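Side-chain contacts in methyltransferase domain-containing protein (Serratia marcescens, PDB 7CLU), which catalyses an O-methylation step in the synthesis of the red pigment prodigiosin, probably using S-adenosylmethionine as methyl donor: residues Leu27-Gln32 and Ile59-Met64; Tyr74-Pro77 and Phe83-Ser86; Phe166-Ala171 and Gly268-Ala273; Met184-Ala189 and Ile193-Cys198. One frame throughout, in Å; residues are numbered along the deposited sequence.

Interaction 1: Leu27-Gln32 and Ile59-Met64; sequences LKLFDQ and IALRAM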
loop_
_atom_site.group_PDB
_atom_site.type_symbol
_atom_site.label_atom_id
_atom_site.label_comp_id
_atom_site.label_asym_id
_atom_site.label_seq_id
_atom_site.Cartn_x
_atom_site.Cartn_y
_atom_site.Cartn_z
ATOM N N LEU A 27 8.623 11.835 9.320
ATOM C CA LEU A 27 8.589 12.744 10.462
ATOM C C LEU A 27 9.587 12.363 11.548
ATOM O O LEU A 27 9.752 13.127 12.503
ATOM C CB LEU A 27 7.173 12.794 11.050
ATOM C CG LEU A 27 6.110 13.535 10.234
ATOM C CD1 LEU A 27 4.695 13.181 10.677
ATOM C CD2 LEU A 27 6.320 15.035 10.328
ATOM N N LYS A 28 10.268 11.222 11.415
ATOM C CA LYS A 28 11.127 10.684 12.465
ATOM C C LYS A 28 10.366 10.583 13.786
ATOM O O LYS A 28 10.886 10.895 14.858
ATOM C CB LYS A 28 12.400 11.519 12.616
ATOM C CG LYS A 28 13.307 11.457 11.398
ATOM C CD LYS A 28 14.316 12.592 11.402
ATOM C CE LYS A 28 15.342 12.426 10.281
ATOM N NZ LYS A 28 15.684 10.996 10.048
ATOM N N LEU A 29 9.114 10.135 13.698
ATOM C CA LEU A 29 8.232 10.134 14.858
ATOM C C LEU A 29 8.741 9.192 15.935
ATOM O O LEU A 29 8.739 9.533 17.123
ATOM C CB LEU A 29 6.814 9.752 14.423
ATOM C CG LEU A 29 5.754 9.522 15.509
ATOM C CD1 LEU A 29 4.375 9.946 14.999
ATOM C CD2 LEU A 29 5.725 8.083 15.939
ATOM N N PHE A 30 9.173 7.994 15.544
ATOM C CA PHE A 30 9.640 7.043 16.533
ATOM C C PHE A 30 10.891 7.529 17.250
ATOM O O PHE A 30 11.182 7.047 18.346
ATOM C CB PHE A 30 9.878 5.686 15.874
ATOM C CG PHE A 30 8.732 5.235 15.022
ATOM C CD1 PHE A 30 7.577 4.738 15.601
ATOM C CD2 PHE A 30 8.806 5.321 13.640
ATOM C CE1 PHE A 30 6.515 4.324 14.824
ATOM C CE2 PHE A 30 7.748 4.914 12.851
ATOM C CZ PHE A 30 6.590 4.416 13.442
ATOM N N ASP A 31 11.620 8.491 16.672
ATOM C CA ASP A 31 12.788 9.038 17.358
ATOM C C ASP A 31 12.411 9.677 18.691
ATOM O O ASP A 31 13.179 9.598 19.655
ATOM C CB ASP A 31 13.487 10.066 16.468
ATOM C CG ASP A 31 14.274 9.426 15.323
ATOM O OD1 ASP A 31 14.496 8.192 15.338
ATOM O OD2 ASP A 31 14.680 10.180 14.413
ATOM N N GLN A 32 11.237 10.301 18.763
ATOM C CA GLN A 32 10.782 11.001 19.963
ATOM C C GLN A 32 10.497 10.071 21.127
ATOM O O GLN A 32 10.275 10.556 22.246
ATOM C CB GLN A 32 9.528 11.812 19.649
ATOM C CG GLN A 32 9.632 12.616 18.366
ATOM C CD GLN A 32 10.965 13.340 18.250
ATOM O OE1 GLN A 32 11.367 14.075 19.160
ATOM N NE2 GLN A 32 11.666 13.124 17.136
ATOM N N ILE A 59 -2.456 7.241 17.117
ATOM C CA ILE A 59 -3.507 6.256 17.344
ATOM C C ILE A 59 -3.485 5.195 16.257
ATOM O O ILE A 59 -3.650 4.003 16.530
ATOM C CB ILE A 59 -4.878 6.953 17.418
ATOM C CG1 ILE A 59 -4.989 7.800 18.686
ATOM C CG2 ILE A 59 -6.015 5.946 17.332
ATOM C CD1 ILE A 59 -6.296 8.631 18.730
ATOM N N ALA A 60 -3.306 5.617 15.001
ATOM C CA ALA A 60 -3.196 4.662 13.907
ATOM C C ALA A 60 -1.996 3.743 14.102
ATOM O O ALA A 60 -2.109 2.526 13.939
ATOM C CB ALA A 60 -3.096 5.402 12.559
ATOM N N LEU A 61 -0.825 4.313 14.414
ATOM C CA LEU A 61 0.359 3.478 14.608
ATOM C C LEU A 61 0.174 2.534 15.786
ATOM O O LEU A 61 0.663 1.403 15.763
ATOM C CB LEU A 61 1.602 4.353 14.835
ATOM C CG LEU A 61 1.997 5.266 13.674
ATOM C CD1 LEU A 61 3.004 6.315 14.162
ATOM C CD2 LEU A 61 2.555 4.409 12.534
ATOM N N ARG A 62 -0.531 2.977 16.820
ATOM C CA ARG A 62 -0.816 2.074 17.934
ATOM C C ARG A 62 -1.744 0.962 17.477
ATOM O O ARG A 62 -1.501 -0.224 17.742
ATOM C CB ARG A 62 -1.445 2.864 19.080
ATOM C CG ARG A 62 -2.266 2.010 20.047
ATOM C CD ARG A 62 -1.390 0.995 20.787
ATOM N NE ARG A 62 -2.169 0.200 21.727
ATOM C CZ ARG A 62 -2.815 -0.918 21.416
ATOM N NH1 ARG A 62 -2.782 -1.382 20.183
ATOM N NH2 ARG A 62 -3.508 -1.571 22.347
ATOM N N ALA A 63 -2.816 1.335 16.761
ATOM C CA ALA A 63 -3.784 0.338 16.322
ATOM C C ALA A 63 -3.151 -0.662 15.364
ATOM O O ALA A 63 -3.604 -1.808 15.282
ATOM C CB ALA A 63 -4.991 1.027 15.665
ATOM N N MET A 64 -2.095 -0.255 14.651
ATOM C CA MET A 64 -1.385 -1.146 13.733
ATOM C C MET A 64 -0.364 -2.033 14.431
ATOM O O MET A 64 0.186 -2.937 13.789
ATOM C CB MET A 64 -0.676 -0.335 12.631
ATOM C CG MET A 64 -1.611 0.325 11.591
ATOM S SD MET A 64 -0.754 1.576 10.610
ATOM C CE MET A 64 0.486 0.539 9.856
#
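The carbonyl oxygen of K28 is gripped by two donors, and the turn it holds together is the one that presents L29 and F30 to L61. D31 N approaches K28 O from one face of the carbonyl plane at 3.1 Å, and the side-chain amide Q32 NE2 comes from the opposite face at 3.3 Å. This second bond is nearly straight, with an N-H...O angle of 168°, and K28 O lies close to the amide plane of Q32. K28 itself has positive phi and belongs to the Schellman motif that finishes helix 15-26; a 3-10 turn follows.

Across the contact, L61 is the one residue of 59-64 that touches the turn. It meets L29 tip to tip, with L61 CD1 3.7 Å from L29 CD2 and 4.0 Å from L29 CD1. With CG of L29 anti to its own backbone N (chi1 173°), both methyls converge on that one carbon. F30 and L61 approach from opposite directions, and the far end of the ring does the touching: F30 CZ stands 4.1 Å from both L61 CD1 and L61 CD2. L29 CD2 also lies 3.8 Å above one face of the F30 ring, toward the rim, so the two turn residues brace each other while receiving L61.

The contact is buried within the dimerisation domain, where A24 of helix 15-26 touches both F30 and L61, and where R62 and M64 pack on S283 and E286 of the second subunit. No polar bond crosses the contact, so its cohesion comes from burial and shape, while hydrogen bonding fixes the turn from its own side.

Interaction 2: Tyr74-Pro77 and Phe83-Ser86; sequences YHLP and FLLS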
loop_
_atom_site.group_PDB
_atom_site.type_symbol
_atom_site.label_atom_id
_atom_site.label_comp_id
_atom_site.label_asym_id
_atom_site.label_seq_id
_atom_site.Cartn_x
_atom_site.Cartn_y
_atom_site.Cartn_z
ATOM N N TYR A 74 2.582 6.919 24.833
ATOM C CA TYR A 74 3.010 6.059 23.742
ATOM C C TYR A 74 4.390 5.505 24.052
ATOM O O TYR A 74 5.241 6.196 24.619
ATOM C CB TYR A 74 3.005 6.824 22.408
ATOM C CG TYR A 74 1.587 7.097 21.970
ATOM C CD1 TYR A 74 0.886 6.158 21.222
ATOM C CD2 TYR A 74 0.924 8.253 22.363
ATOM C CE1 TYR A 74 -0.426 6.371 20.863
ATOM C CE2 TYR A 74 -0.392 8.483 21.992
ATOM C CZ TYR A 74 -1.059 7.525 21.249
ATOM O OH TYR A 74 -2.360 7.727 20.867
ATOM N N HIS A 75 4.595 4.241 23.698
ATOM C CA HIS A 75 5.831 3.540 23.992
ATOM C C HIS A 75 6.337 2.845 22.735
ATOM O O HIS A 75 5.584 2.124 22.071
ATOM C CB HIS A 75 5.623 2.527 25.132
ATOM C CG HIS A 75 6.737 1.541 25.265
ATOM N ND1 HIS A 75 7.966 1.879 25.786
ATOM C CD2 HIS A 75 6.806 0.228 24.944
ATOM C CE1 HIS A 75 8.756 0.820 25.762
ATOM N NE2 HIS A 75 8.073 -0.199 25.268
ATOM N N LEU A 76 7.611 3.057 22.422
ATOM C CA LEU A 76 8.253 2.332 21.326
ATOM C C LEU A 76 8.656 0.928 21.767
ATOM O O LEU A 76 9.505 0.787 22.656
ATOM C CB LEU A 76 9.473 3.093 20.836
ATOM C CG LEU A 76 10.251 2.416 19.714
ATOM C CD1 LEU A 76 9.381 2.311 18.452
ATOM C CD2 LEU A 76 11.533 3.193 19.412
ATOM N N PRO A 77 8.089 -0.126 21.184
ATOM C CA PRO A 77 8.476 -1.486 21.580
ATOM C C PRO A 77 9.948 -1.755 21.294
ATOM O O PRO A 77 10.497 -1.307 20.283
ATOM C CB PRO A 77 7.565 -2.377 20.724
ATOM C CG PRO A 77 6.359 -1.506 20.444
ATOM C CD PRO A 77 6.926 -0.119 20.279
ATOM N N PHE A 83 14.591 -1.112 13.493
ATOM C CA PHE A 83 14.173 -0.664 12.173
ATOM C C PHE A 83 13.325 0.605 12.156
ATOM O O PHE A 83 13.102 1.148 11.069
ATOM C CB PHE A 83 13.441 -1.797 11.425
ATOM C CG PHE A 83 12.211 -2.325 12.119
ATOM C CD1 PHE A 83 10.959 -1.739 11.904
ATOM C CD2 PHE A 83 12.290 -3.439 12.931
ATOM C CE1 PHE A 83 9.818 -2.247 12.521
ATOM C CE2 PHE A 83 11.169 -3.951 13.553
ATOM C CZ PHE A 83 9.917 -3.351 13.342
ATOM N N LEU A 84 12.886 1.125 13.308
ATOM C CA LEU A 84 12.112 2.362 13.339
ATOM C C LEU A 84 12.900 3.576 13.814
ATOM O O LEU A 84 12.433 4.704 13.633
ATOM C CB LEU A 84 10.867 2.219 14.232
ATOM C CG LEU A 84 9.847 1.174 13.788
ATOM C CD1 LEU A 84 8.587 1.238 14.655
ATOM C CD2 LEU A 84 9.526 1.421 12.339
ATOM N N LEU A 85 14.056 3.387 14.429
ATOM C CA LEU A 85 14.885 4.499 14.880
ATOM C C LEU A 85 15.897 4.855 13.798
ATOM O O LEU A 85 16.507 3.969 13.191
ATOM C CB LEU A 85 15.611 4.129 16.177
ATOM C CG LEU A 85 14.700 4.015 17.412
ATOM C CD1 LEU A 85 15.470 3.462 18.604
ATOM C CD2 LEU A 85 14.081 5.361 17.728
ATOM N N SER A 86 16.095 6.156 13.583
ATOM C CA SER A 86 16.833 6.615 12.414
ATOM C C SER A 86 18.344 6.447 12.535
ATOM O O SER A 86 19.046 6.607 11.528
ATOM C CB SER A 86 16.492 8.072 12.121
ATOM O OG SER A 86 16.926 8.910 13.160
#
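No ring mediates the meeting of L76 with L84 and L85, which is made by the branched ends of three leucines; the neighbouring flat groups face other company, the Y74 ring packing on L58, I59 and R62 of helix 51-63, and F83 on T4 of the second subunit. L76 divides its two branches between the two partners. Its CG stands anti to the backbone N (chi1 179°), extending the fork away from the strand end. One prong, L76 CD1, meets L84 CD1 at 4.0 Å. The other, L76 CD2, settles against the fork of L85, 3.7 Å from L85 CD2 and 3.8 Å from L85 CG.

The contact spans the exit of the small antiparallel hairpin 68-70/73-75, which follows helix 51-63 much as a wing does in winged-helix domains, and the end of the short helix 81-84. L85 is the first residue to leave helical geometry there. Its CB does not aim straight at L76, yet the end of its side chain bends nearer. The three leucines are buried, L84 resting also on F30 and L85 on D31. Just beyond them, S86 OG is hydrogen-bonded to D31 OD2, and at the hairpin H75 ND1 is bonded to D37 OD1.

Interaction 3: Phe166-Ala171 and Gly268-Ala273; sequences FSQHRA and GGRFIA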
loop_
_atom_site.group_PDB
_atom_site.type_symbol
_atom_site.label_atom_id
_atom_site.label_comp_id
_atom_site.label_asym_id
_atom_site.label_seq_id
_atom_site.Cartn_x
_atom_site.Cartn_y
_atom_site.Cartn_z
ATOM N N PHE A 166 33.506 -21.676 -2.174
ATOM C CA PHE A 166 34.369 -20.637 -2.795
ATOM C C PHE A 166 35.831 -21.099 -2.808
ATOM O O PHE A 166 36.628 -20.550 -3.583
ATOM C CB PHE A 166 34.202 -19.296 -2.079
ATOM C CG PHE A 166 32.951 -18.552 -2.465
ATOM C CD1 PHE A 166 32.939 -17.704 -3.559
ATOM C CD2 PHE A 166 31.782 -18.708 -1.742
ATOM C CE1 PHE A 166 31.786 -17.026 -3.916
ATOM C CE2 PHE A 166 30.630 -18.028 -2.099
ATOM C CZ PHE A 166 30.634 -17.190 -3.187
ATOM N N SER A 167 36.148 -22.126 -2.013
ATOM C CA SER A 167 37.516 -22.702 -1.909
ATOM C C SER A 167 37.974 -23.327 -3.236
ATOM O O SER A 167 39.185 -23.328 -3.479
ATOM C CB SER A 167 37.585 -23.703 -0.790
ATOM O OG SER A 167 37.003 -24.932 -1.187
ATOM N N GLN A 168 37.017 -23.752 -4.068
ATOM C CA GLN A 168 37.275 -24.410 -5.378
ATOM C C GLN A 168 37.788 -23.408 -6.420
ATOM O O GLN A 168 38.380 -23.852 -7.417
ATOM C CB GLN A 168 35.972 -24.994 -5.922
ATOM C CG GLN A 168 35.556 -26.294 -5.257
ATOM C CD GLN A 168 34.673 -27.118 -6.161
ATOM O OE1 GLN A 168 33.782 -26.600 -6.832
ATOM N NE2 GLN A 168 34.929 -28.412 -6.193
ATOM N N HIS A 169 37.552 -22.114 -6.200
ATOM C CA HIS A 169 37.947 -21.053 -7.164
ATOM C C HIS A 169 39.229 -20.353 -6.703
ATOM O O HIS A 169 39.531 -20.401 -5.504
ATOM C CB HIS A 169 36.796 -20.065 -7.367
ATOM C CG HIS A 169 35.571 -20.702 -7.926
ATOM N ND1 HIS A 169 35.472 -21.071 -9.245
ATOM C CD2 HIS A 169 34.403 -21.046 -7.348
ATOM C CE1 HIS A 169 34.296 -21.612 -9.461
ATOM N NE2 HIS A 169 33.622 -21.607 -8.315
ATOM N N ARG A 170 39.936 -19.713 -7.634
ATOM C CA ARG A 170 41.197 -19.010 -7.293
ATOM C C ARG A 170 40.965 -17.498 -7.204
ATOM O O ARG A 170 41.664 -16.856 -6.405
ATOM C CB ARG A 170 42.258 -19.288 -8.362
ATOM N N ALA A 171 39.987 -16.967 -7.944
ATOM C CA ALA A 171 39.813 -15.522 -8.010
ATOM C C ALA A 171 38.353 -15.253 -8.324
ATOM O O ALA A 171 37.835 -15.724 -9.343
ATOM C CB ALA A 171 40.721 -14.906 -9.075
ATOM N N GLY A 268 36.798 -21.668 -19.594
ATOM C CA GLY A 268 36.540 -22.519 -18.452
ATOM C C GLY A 268 36.031 -21.803 -17.221
ATOM O O GLY A 268 35.846 -22.452 -16.184
ATOM N N GLY A 269 35.802 -20.489 -17.296
ATOM C CA GLY A 269 35.346 -19.754 -16.137
ATOM C C GLY A 269 33.897 -20.055 -15.808
ATOM O O GLY A 269 33.141 -20.589 -16.621
ATOM N N ARG A 270 33.506 -19.693 -14.585
ATOM C CA ARG A 270 32.139 -19.859 -14.110
ATOM C C ARG A 270 31.499 -18.495 -13.863
ATOM O O ARG A 270 32.160 -17.566 -13.388
ATOM C CB ARG A 270 32.105 -20.680 -12.821
ATOM C CG ARG A 270 30.706 -20.983 -12.301
ATOM C CD ARG A 270 30.755 -22.005 -11.165
ATOM N NE ARG A 270 30.990 -23.346 -11.687
ATOM C CZ ARG A 270 31.238 -24.423 -10.948
ATOM N NH1 ARG A 270 31.297 -24.337 -9.616
ATOM N NH2 ARG A 270 31.434 -25.593 -11.549
ATOM N N PHE A 271 30.216 -18.380 -14.187
ATOM C CA PHE A 271 29.467 -17.155 -13.936
ATOM C C PHE A 271 28.197 -17.494 -13.171
ATOM O O PHE A 271 27.521 -18.482 -13.469
ATOM C CB PHE A 271 29.127 -16.410 -15.230
ATOM C CG PHE A 271 28.139 -15.287 -15.031
ATOM C CD1 PHE A 271 28.512 -14.123 -14.378
ATOM C CD2 PHE A 271 26.833 -15.409 -15.470
ATOM C CE1 PHE A 271 27.604 -13.098 -14.175
ATOM C CE2 PHE A 271 25.928 -14.393 -15.265
ATOM C CZ PHE A 271 26.320 -13.240 -14.612
ATOM N N ILE A 272 27.888 -16.686 -12.165
ATOM C CA ILE A 272 26.692 -16.866 -11.365
ATOM C C ILE A 272 25.936 -15.543 -11.321
ATOM O O ILE A 272 26.513 -14.511 -10.978
ATOM C CB ILE A 272 27.015 -17.311 -9.930
ATOM C CG1 ILE A 272 27.867 -18.592 -9.902
ATOM C CG2 ILE A 272 25.722 -17.445 -9.152
ATOM C CD1 ILE A 272 28.180 -19.108 -8.461
ATOM N N ALA A 273 24.652 -15.576 -11.638
ATOM C CA ALA A 273 23.756 -14.462 -11.355
ATOM C C ALA A 273 22.848 -14.872 -10.206
ATOM O O ALA A 273 22.241 -15.941 -10.269
ATOM C CB ALA A 273 22.908 -14.108 -12.573
HETATM O O HOH W 1 32.270 -27.290 -9.453
#
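H169 and R270 cross at about a right angle, the imidazole and guanidinium planes 79° apart, so the two groups do not stack. R270 NH1 comes to the edge of the imidazole, near its plane, 3.8 Å from H169 NE2. Further back along the arginine, R270 CD lies 3.9 Å from H169 CE1. The chain of R270 leaves the strand with CG anti to the backbone N (chi1 -176°) and then bends at its third torsion (chi3 -76°), which carries the guanidinium past the ring. What joins the pair is a third residue: Y164 OH is hydrogen-bonded both to H169 NE2 and to R270 NH1.

H169 lies just before strand 171-175 and R270 begins strand 270-275; in the Rossmann-like sheet of the methyltransferase domain these strands flank 239-243, and H169 packs on L239 of that intervening strand. Each side chain has a carboxylate partner as well: R270 NE forms a salt bridge with E337 OE2, and H169 ND1 is hydrogen-bonded to D238 OD2. Toward the surface, a water in the guanidinium plane, at its edge, accepts from R270 NH2 at 2.8 Å and donates to Q168 OE1 at 3.1 Å.

Interaction 4: Met184-Ala189 and Ile193-Cys198; sequences MAIADA and IALAIC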
loop_
_atom_site.group_PDB
_atom_site.type_symbol
_atom_site.label_atom_id
_atom_site.label_comp_id
_atom_site.label_asym_id
_atom_site.label_seq_id
_atom_site.Cartn_x
_atom_site.Cartn_y
_atom_site.Cartn_z
ATOM N N MET A 184 33.533 -9.172 1.077
ATOM C CA MET A 184 34.013 -9.129 2.457
ATOM C C MET A 184 33.669 -10.420 3.201
ATOM O O MET A 184 34.525 -11.008 3.876
ATOM C CB MET A 184 33.437 -7.909 3.183
ATOM C CG MET A 184 34.152 -6.636 2.821
ATOM S SD MET A 184 33.497 -5.133 3.563
ATOM C CE MET A 184 31.780 -5.285 3.239
ATOM N N ALA A 185 32.422 -10.889 3.080
ATOM C CA ALA A 185 32.035 -12.114 3.771
ATOM C C ALA A 185 32.826 -13.308 3.247
ATOM O O ALA A 185 33.194 -14.207 4.018
ATOM C CB ALA A 185 30.533 -12.353 3.634
ATOM N N ILE A 186 33.116 -13.318 1.940
ATOM C CA ILE A 186 33.941 -14.378 1.368
ATOM C C ILE A 186 35.337 -14.337 1.973
ATOM O O ILE A 186 35.837 -15.350 2.472
ATOM C CB ILE A 186 33.980 -14.270 -0.167
ATOM C CG1 ILE A 186 32.571 -14.415 -0.742
ATOM C CG2 ILE A 186 34.887 -15.334 -0.750
ATOM C CD1 ILE A 186 32.469 -14.024 -2.216
ATOM N N ALA A 187 35.967 -13.153 1.975
ATOM C CA ALA A 187 37.291 -12.985 2.580
ATOM C C ALA A 187 37.323 -13.453 4.025
ATOM O O ALA A 187 38.338 -13.995 4.489
ATOM C CB ALA A 187 37.727 -11.519 2.541
ATOM N N ASP A 188 36.244 -13.198 4.770
ATOM C CA ASP A 188 36.233 -13.550 6.185
ATOM C C ASP A 188 36.236 -15.061 6.400
ATOM O O ASP A 188 36.674 -15.526 7.462
ATOM C CB ASP A 188 35.018 -12.930 6.880
ATOM C CG ASP A 188 35.015 -11.401 6.835
ATOM O OD1 ASP A 188 36.083 -10.767 6.696
ATOM O OD2 ASP A 188 33.921 -10.835 6.961
ATOM N N ALA A 189 35.768 -15.830 5.413
ATOM C CA ALA A 189 35.619 -17.275 5.520
ATOM C C ALA A 189 36.560 -18.056 4.609
ATOM O O ALA A 189 36.699 -19.271 4.792
ATOM C CB ALA A 189 34.167 -17.672 5.207
ATOM N N ILE A 193 41.449 -17.006 -1.461
ATOM C CA ILE A 193 40.872 -16.714 -2.768
ATOM C C ILE A 193 41.076 -15.238 -3.096
ATOM O O ILE A 193 40.913 -14.369 -2.231
ATOM C CB ILE A 193 39.383 -17.113 -2.819
ATOM C CG1 ILE A 193 38.822 -16.878 -4.229
ATOM C CG2 ILE A 193 38.569 -16.357 -1.757
ATOM C CD1 ILE A 193 37.336 -17.129 -4.361
ATOM N N ALA A 194 41.471 -14.956 -4.341
ATOM C CA ALA A 194 41.619 -13.576 -4.778
ATOM C C ALA A 194 40.243 -12.947 -5.008
ATOM O O ALA A 194 39.279 -13.620 -5.386
ATOM C CB ALA A 194 42.460 -13.508 -6.054
ATOM N N LEU A 195 40.151 -11.647 -4.766
ATOM C CA LEU A 195 38.849 -11.003 -4.682
ATOM C C LEU A 195 38.876 -9.630 -5.335
ATOM O O LEU A 195 39.828 -8.864 -5.166
ATOM C CB LEU A 195 38.391 -10.858 -3.223
ATOM C CG LEU A 195 38.083 -12.139 -2.445
ATOM C CD1 LEU A 195 37.817 -11.794 -0.981
ATOM C CD2 LEU A 195 36.880 -12.847 -3.052
ATOM N N ALA A 196 37.787 -9.306 -6.022
ATOM C CA ALA A 196 37.707 -8.056 -6.759
ATOM C C ALA A 196 36.250 -7.654 -6.918
ATOM O O ALA A 196 35.346 -8.491 -6.902
ATOM C CB ALA A 196 38.373 -8.165 -8.137
ATOM N N ILE A 197 36.033 -6.359 -7.084
ATOM C CA ILE A 197 34.739 -5.841 -7.480
ATOM C C ILE A 197 34.934 -4.999 -8.734
ATOM O O ILE A 197 35.879 -4.209 -8.806
ATOM C CB ILE A 197 34.102 -5.007 -6.359
ATOM C CG1 ILE A 197 33.870 -5.883 -5.116
ATOM C CG2 ILE A 197 32.815 -4.368 -6.857
ATOM C CD1 ILE A 197 33.690 -5.092 -3.862
ATOM N N CYS A 198 34.047 -5.163 -9.707
ATOM C CA CYS A 198 34.032 -4.330 -10.910
ATOM C C CYS A 198 32.956 -3.253 -10.776
ATOM O O CYS A 198 31.778 -3.580 -10.611
ATOM C CB CYS A 198 33.778 -5.173 -12.153
ATOM S SG CYS A 198 33.880 -4.194 -13.673
#
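L195 reaches from its strand to I186 and A187 on the helix, and its atoms can be followed in order. CB points at the helix, and the first torsion sets CG anti to the carbonyl carbon (chi1 -66°), so that the fork opens over the helical backbone. CD1 makes the tightest approach, 3.5 Å from A187 CB and 3.7 Å from A187 N: the small alanine lets the leucine methyl come down almost onto the main chain. CD2 turns to the neighbouring residue and meets I186 CG2 at 3.9 Å.

That same I186 CG2 is shared with a second strand-side residue, since I193 CG2 lies 4.0 Å from it. One branch methyl of the helix is thus met by both I193 and L195, alternate residues whose side chains emerge from the same side of the extended chain. The side chains that meet are all aliphatic, and no hydrogen bond links the two segments.

The contact folds the second half of a beta-alpha-beta crossover, strand 171-175, helix 181-189 and strand 194-199, back on itself. F172 of the first strand touches I186, I193 and L195 alike and so completes the small core between helix and sheet. On another side of the helix, A185 packs on I157 and V161 of helix 154-163, while strand 194-199 runs between its parallel neighbours 171-175 and 221-224.

Overall arrangement
From the N terminus, interaction 1 closes the first loop, joining the turn after helix 15-26 to helix 51-63. Interaction 2 follows in series and draws the hairpin exit to helix 81-84; the two centres are 8 Å apart and touch, both within the dimerisation domain. Interaction 3 then spans 96 residues of the methyltransferase domain, tying the approach to strand 171-175 to strand 270-275. Interaction 4 lies wholly within that span, as a short helix-to-strand return, and touches interaction 3 at R170 and F166. No contacts cross. The two pairs stay apart, with centres 35 to 47 Å from one another, each tying together its own domain.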